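Side-chain contacts in putative uncharacterized protein (PDB 3VZH), which is a Cas5d endoribonuclease that probably processes precursor CRISPR RNA into crRNA for microbial defence against mobile genetic elements: residues Arg7-Arg12 with Lys120-Met125; Gly44-Ile49 with Phe55-Thr60. One frame throughout, in Å; residues are numbered along the deposited sequence.

Contact 1. Residues Arg7-Arg12 with Lys120-Met125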
loop_
_atom_site.group_PDB
_atom_site.type_symbol
_atom_site.label_atom_id
_atom_site.label_comp_id
_atom_site.label_asym_id
_atom_site.label_seq_id
_atom_site.Cartn_x
_atom_site.Cartn_y
_atom_site.Cartn_z
ATOM N N ARG A 7 -3.487 -6.528 -15.393
ATOM C CA ARG A 7 -2.159 -6.977 -15.107
ATOM C C ARG A 7 -1.647 -6.516 -13.718
ATOM O O ARG A 7 -2.230 -5.580 -13.115
ATOM C CB ARG A 7 -1.169 -6.514 -16.186
ATOM C CG ARG A 7 -0.869 -5.036 -16.145
ATOM C CD ARG A 7 0.223 -4.828 -17.178
ATOM N NE ARG A 7 0.734 -3.491 -17.384
ATOM C CZ ARG A 7 1.785 -2.937 -16.724
ATOM N NH1 ARG A 7 2.383 -3.537 -15.672
ATOM N NH2 ARG A 7 2.236 -1.735 -17.111
ATOM N N ASP A 8 -0.580 -7.211 -13.245
ATOM C CA ASP A 8 0.192 -6.656 -12.101
ATOM C C ASP A 8 0.906 -5.381 -12.496
ATOM O O ASP A 8 1.559 -5.332 -13.582
ATOM C CB ASP A 8 1.198 -7.688 -11.570
ATOM C CG ASP A 8 0.499 -8.892 -10.940
ATOM O OD1 ASP A 8 -0.504 -8.689 -10.233
ATOM O OD2 ASP A 8 0.970 -10.029 -11.197
ATOM N N PHE A 9 0.866 -4.390 -11.591
ATOM C CA PHE A 9 1.690 -3.192 -11.715
ATOM C C PHE A 9 2.620 -3.187 -10.533
ATOM O O PHE A 9 2.310 -3.783 -9.474
ATOM C CB PHE A 9 0.783 -1.919 -11.598
ATOM C CG PHE A 9 -0.126 -1.779 -12.779
ATOM C CD1 PHE A 9 0.371 -1.166 -13.930
ATOM C CD2 PHE A 9 -1.468 -2.228 -12.731
ATOM C CE1 PHE A 9 -0.424 -1.029 -15.043
ATOM C CE2 PHE A 9 -2.284 -2.091 -13.842
ATOM C CZ PHE A 9 -1.751 -1.505 -14.998
ATOM N N TYR A 10 3.774 -2.520 -10.742
ATOM C CA TYR A 10 4.857 -2.491 -9.726
ATOM C C TYR A 10 5.369 -1.077 -9.623
ATOM O O TYR A 10 5.599 -0.396 -10.669
ATOM C CB TYR A 10 6.018 -3.370 -10.290
ATOM C CG TYR A 10 5.584 -4.803 -10.562
ATOM C CD1 TYR A 10 5.674 -5.763 -9.527
ATOM C CD2 TYR A 10 5.090 -5.181 -11.769
ATOM C CE1 TYR A 10 5.294 -7.039 -9.738
ATOM C CE2 TYR A 10 4.711 -6.508 -11.993
ATOM C CZ TYR A 10 4.784 -7.381 -10.924
ATOM O OH TYR A 10 4.465 -8.722 -11.042
ATOM N N VAL A 11 5.603 -0.594 -8.389
ATOM C CA VAL A 11 6.094 0.752 -8.214
ATOM C C VAL A 11 7.074 0.752 -7.104
ATOM O O VAL A 11 6.961 -0.102 -6.156
ATOM C CB VAL A 11 5.009 1.782 -7.856
ATOM C CG1 VAL A 11 4.168 2.122 -9.071
ATOM C CG2 VAL A 11 4.156 1.266 -6.715
ATOM N N ARG A 12 8.049 1.635 -7.204
ATOM C CA ARG A 12 9.001 1.879 -6.099
ATOM C C ARG A 12 8.563 3.173 -5.405
ATOM O O ARG A 12 8.466 4.238 -6.068
ATOM C CB ARG A 12 10.368 2.076 -6.699
ATOM C CG ARG A 12 11.497 2.312 -5.641
ATOM C CD ARG A 12 12.828 2.311 -6.389
ATOM N NE ARG A 12 13.935 2.198 -5.450
ATOM C CZ ARG A 12 14.424 3.198 -4.734
ATOM N NH1 ARG A 12 13.860 4.415 -4.787
ATOM N NH2 ARG A 12 15.497 3.005 -3.936
ATOM N N LYS A 120 -7.951 1.154 -21.702
ATOM C CA LYS A 120 -7.930 2.560 -21.291
ATOM C C LYS A 120 -7.284 2.683 -19.895
ATOM O O LYS A 120 -6.372 3.473 -19.657
ATOM C CB LYS A 120 -9.345 3.141 -21.196
ATOM C CG LYS A 120 -9.397 4.632 -20.731
ATOM C CD LYS A 120 -10.848 5.041 -20.366
ATOM C CE LYS A 120 -10.979 6.400 -19.680
ATOM N NZ LYS A 120 -12.414 6.732 -19.474
ATOM N N HIS A 121 -7.827 1.933 -18.941
ATOM C CA HIS A 121 -7.358 2.111 -17.546
ATOM C C HIS A 121 -5.994 1.560 -17.295
ATOM O O HIS A 121 -5.246 2.153 -16.471
ATOM C CB HIS A 121 -8.357 1.569 -16.561
ATOM C CG HIS A 121 -9.624 2.357 -16.534
ATOM N ND1 HIS A 121 -9.660 3.664 -16.213
ATOM C CD2 HIS A 121 -10.919 2.008 -16.889
ATOM C CE1 HIS A 121 -10.913 4.119 -16.204
ATOM N NE2 HIS A 121 -11.705 3.122 -16.679
ATOM N N GLU A 122 -5.641 0.468 -17.956
ATOM C CA GLU A 122 -4.238 -0.022 -17.890
ATOM C C GLU A 122 -3.224 0.967 -18.465
ATOM O O GLU A 122 -2.172 1.193 -17.837
ATOM C CB GLU A 122 -4.043 -1.406 -18.531
ATOM C CG GLU A 122 -4.701 -2.576 -17.798
ATOM C CD GLU A 122 -4.103 -3.918 -18.234
ATOM O OE1 GLU A 122 -4.325 -4.943 -17.582
ATOM O OE2 GLU A 122 -3.378 -3.956 -19.258
ATOM N N ALA A 123 -3.565 1.640 -19.569
ATOM C CA ALA A 123 -2.663 2.642 -20.167
ATOM C C ALA A 123 -2.435 3.856 -19.302
ATOM O O ALA A 123 -1.296 4.314 -19.093
ATOM C CB ALA A 123 -3.111 3.039 -21.602
ATOM N N ILE A 124 -3.541 4.352 -18.748
ATOM C CA ILE A 124 -3.470 5.466 -17.844
ATOM C C ILE A 124 -2.718 5.132 -16.588
ATOM O O ILE A 124 -1.934 5.966 -16.080
ATOM C CB ILE A 124 -4.882 5.977 -17.550
ATOM C CG1 ILE A 124 -5.475 6.451 -18.886
ATOM C CG2 ILE A 124 -4.848 7.178 -16.584
ATOM C CD1 ILE A 124 -6.838 7.075 -18.724
ATOM N N MET A 125 -2.944 3.915 -16.053
ATOM C CA MET A 125 -2.220 3.507 -14.876
ATOM C C MET A 125 -0.692 3.480 -15.181
ATOM O O MET A 125 0.081 4.005 -14.412
ATOM C CB MET A 125 -2.715 2.112 -14.412
ATOM C CG MET A 125 -2.011 1.656 -13.104
ATOM S SD MET A 125 -2.328 2.689 -11.635
ATOM C CE MET A 125 -4.018 2.220 -11.130
#

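Contact 2. Residues Gly44-Ile49 with Phe55-Thr60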
loop_
_atom_site.group_PDB
_atom_site.type_symbol
_atom_site.label_atom_id
_atom_site.label_comp_id
_atom_site.label_asym_id
_atom_site.label_seq_id
_atom_site.Cartn_x
_atom_site.Cartn_y
_atom_site.Cartn_z
ATOM N N GLY A 44 -3.894 3.833 0.011
ATOM C CA GLY A 44 -3.770 5.259 -0.179
ATOM C C GLY A 44 -2.790 5.702 -1.222
ATOM O O GLY A 44 -3.098 6.611 -1.987
ATOM N N ILE A 45 -1.583 5.115 -1.204
ATOM C CA ILE A 45 -0.546 5.483 -2.134
ATOM C C ILE A 45 -0.896 5.074 -3.574
ATOM O O ILE A 45 -0.800 5.936 -4.514
ATOM C CB ILE A 45 0.747 4.806 -1.678
ATOM C CG1 ILE A 45 1.303 5.565 -0.393
ATOM C CG2 ILE A 45 1.781 4.858 -2.771
ATOM C CD1 ILE A 45 2.382 4.726 0.359
ATOM N N VAL A 46 -1.389 3.849 -3.753
ATOM C CA VAL A 46 -1.784 3.458 -5.115
ATOM C C VAL A 46 -2.975 4.271 -5.597
ATOM O O VAL A 46 -3.019 4.686 -6.720
ATOM C CB VAL A 46 -1.949 1.905 -5.292
ATOM C CG1 VAL A 46 -0.632 1.220 -4.891
ATOM C CG2 VAL A 46 -3.189 1.368 -4.532
ATOM N N ASP A 47 -3.960 4.557 -4.760
ATOM C CA ASP A 47 -4.987 5.423 -5.257
ATOM C C ASP A 47 -4.548 6.860 -5.557
ATOM O O ASP A 47 -5.212 7.550 -6.341
ATOM C CB ASP A 47 -6.088 5.549 -4.170
ATOM C CG ASP A 47 -6.865 4.266 -3.927
ATOM O OD1 ASP A 47 -6.800 3.317 -4.731
ATOM O OD2 ASP A 47 -7.664 4.285 -2.929
ATOM N N ALA A 48 -3.489 7.357 -4.898
ATOM C CA ALA A 48 -2.970 8.673 -5.254
ATOM C C ALA A 48 -2.279 8.578 -6.616
ATOM O O ALA A 48 -2.144 9.595 -7.312
ATOM C CB ALA A 48 -1.958 9.140 -4.198
ATOM N N ILE A 49 -1.785 7.413 -6.966
ATOM C CA ILE A 49 -1.206 7.315 -8.319
ATOM C C ILE A 49 -2.275 7.477 -9.414
ATOM O O ILE A 49 -2.143 8.338 -10.325
ATOM C CB ILE A 49 -0.472 5.993 -8.453
ATOM C CG1 ILE A 49 0.654 5.995 -7.398
ATOM C CG2 ILE A 49 0.009 5.739 -9.897
ATOM C CD1 ILE A 49 1.543 4.743 -7.492
ATOM N N PHE A 55 -12.942 1.423 -10.942
ATOM C CA PHE A 55 -12.225 0.254 -10.461
ATOM C C PHE A 55 -11.706 0.448 -9.017
ATOM O O PHE A 55 -11.813 1.569 -8.410
ATOM C CB PHE A 55 -11.062 -0.080 -11.461
ATOM C CG PHE A 55 -9.986 1.024 -11.569
ATOM C CD1 PHE A 55 -10.051 1.992 -12.632
ATOM C CD2 PHE A 55 -8.903 1.095 -10.651
ATOM C CE1 PHE A 55 -9.066 2.999 -12.746
ATOM C CE2 PHE A 55 -7.930 2.102 -10.745
ATOM C CZ PHE A 55 -8.020 3.054 -11.800
ATOM N N THR A 56 -11.273 -0.673 -8.458
ATOM C CA THR A 56 -10.729 -0.714 -7.124
ATOM C C THR A 56 -9.295 -1.256 -7.231
ATOM O O THR A 56 -9.054 -2.392 -7.663
ATOM C CB THR A 56 -11.502 -1.737 -6.292
ATOM O OG1 THR A 56 -12.864 -1.306 -6.269
ATOM C CG2 THR A 56 -10.876 -1.832 -4.813
ATOM N N ASN A 57 -8.342 -0.478 -6.692
ATOM C CA ASN A 57 -6.956 -0.992 -6.636
ATOM C C ASN A 57 -6.819 -2.002 -5.464
ATOM O O ASN A 57 -7.325 -1.733 -4.348
ATOM C CB ASN A 57 -6.035 0.206 -6.356
ATOM C CG ASN A 57 -5.893 1.092 -7.580
ATOM O OD1 ASN A 57 -5.696 0.593 -8.710
ATOM N ND2 ASN A 57 -5.927 2.388 -7.372
ATOM N N ILE A 58 -6.100 -3.071 -5.759
ATOM C CA ILE A 58 -5.894 -4.201 -4.840
ATOM C C ILE A 58 -4.418 -4.364 -4.639
ATOM O O ILE A 58 -3.698 -4.863 -5.563
ATOM C CB ILE A 58 -6.436 -5.522 -5.423
ATOM C CG1 ILE A 58 -7.962 -5.462 -5.795
ATOM C CG2 ILE A 58 -6.222 -6.668 -4.419
ATOM C CD1 ILE A 58 -8.859 -4.905 -4.697
ATOM N N VAL A 59 -3.943 -4.002 -3.461
ATOM C CA VAL A 59 -2.490 -4.128 -3.179
ATOM C C VAL A 59 -2.249 -5.563 -2.714
ATOM O O VAL A 59 -2.866 -6.007 -1.726
ATOM C CB VAL A 59 -1.975 -3.130 -2.097
ATOM C CG1 VAL A 59 -0.515 -3.475 -1.727
ATOM C CG2 VAL A 59 -2.017 -1.673 -2.679
ATOM N N THR A 60 -1.366 -6.287 -3.384
ATOM C CA THR A 60 -1.255 -7.721 -3.012
ATOM C C THR A 60 0.033 -8.056 -2.262
ATOM O O THR A 60 0.103 -9.077 -1.525
ATOM C CB THR A 60 -1.354 -8.660 -4.217
ATOM O OG1 THR A 60 -0.308 -8.366 -5.156
ATOM C CG2 THR A 60 -2.750 -8.541 -4.844
HETATM O O HOH W 1 -9.133 2.149 -5.733
#

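Contact 1. Residues Arg7-Arg12 with Lys120-Met125
Arg-7 faces Glu-122 with CA atoms 7.8 Å apart, and two residues on, within the strand, Phe-9 faces Met-125 of the helix at a CA separation of 8.4 Å. The backbone Arg-7 N donates an almost straight bond (171°) to Glu-122 OE1, at 2.8 Å; the carboxylate receives it on its anti side, from well out of its plane. The Glu-122 chain, extended beyond CG, brings the oxygen to that N-H. Phe-9 is clamped on both faces. Met-125 CG sits over the ring centre, 3.5 Å from the centroid in a CH-pi contact, while Arg-7 CG lies over the opposite face, nearer the rim. The Met-125 chain turns at chi2 (63°), setting SD behind CG in a Met-aromatic contact. This is the second helix of an RRM-like (ferredoxin-like) fold, helix 118-130, packing on the first strand, 9-15; Ile-129 of that helix also touches Phe-9. The Arg-7 guanidinium, with Phe-9 CE1 against one face, bonds back through NH1 to Asp-8 O at 2.9 Å, and NH2 makes a salt bridge to Glu-126. Its NE stays 4.5 Å from Glu-122 OE2, too far for a second one.

Contact 2. Residues Gly44-Ile49 with Phe55-Thr60
Val-46 lays its CG2 methyl against the strand side chains of Asn-57 and Val-59, 3.6 Å from Asn-57 CB and 3.7 Å from Val-59 CG2. Its CG1 also reaches Val-59 CG2, at 3.9 Å, so one methyl of Val-59 meets both branches of Val-46. At the next residue of the helix, Asp-47 and Asn-57 pass alongside each other in opposite directions and join at their polar ends: Asn-57 ND2 donates to Asp-47 OD1 over 2.9 Å, with an N-H...O angle of 167°. Asp-47 CG lies beside its backbone N (chi1 -68°), which brings the carboxylate to the amide of Asn-57. The acceptor is the anti lone pair, and it lies close to the amide plane, although carboxylate and amide are turned 36° apart. The same OD1 accepts from a water at 2.8 Å, and this water in turn accepts from the backbone Asn-57 N. One carboxylate oxygen therefore holds both the amide and, through the water, the main chain of the residue. The amide's rotation is further fixed by a second bond from ND2, to Tyr-50 O in the turn after the helix, while CG of Asn-57 abuts the edge of the Phe-55 ring in its plane. The helix and strand segments approach to 8.8 Å between axes and run roughly antiparallel, as expected for the helix and second strand of a beta-alpha-beta unit. Helix 39-49 thus rests on strand 55-64, which is bonded to strand 95-105 through Thr-56, Ile-58 and Thr-60, with Met-125 of helix 118-130 closing over Asn-57 and Phe-55.

How the contacts relate
Contact 1 and contact 2 lie about 10 Å apart between centres, on the same antiparallel sheet, and residues 44-60 fall within the chain loop that contact 1 closes. Each seats one helix of the RRM-like fold, 118-130 or 39-49, on that sheet. Met-125 joins them most directly: its CE comes 3.4 Å from Asn-57 OD1 and 3.9 Å from Phe-55 CE2. Beside it, His-121 ND1 approaches Phe-55 CE1 at 3.6 Å, with the two rings edge-to-face. Between the strand of contact 1 and the helix of contact 2, Val-11 CG1 packs on Ile-49 CD1 at 4.0 Å.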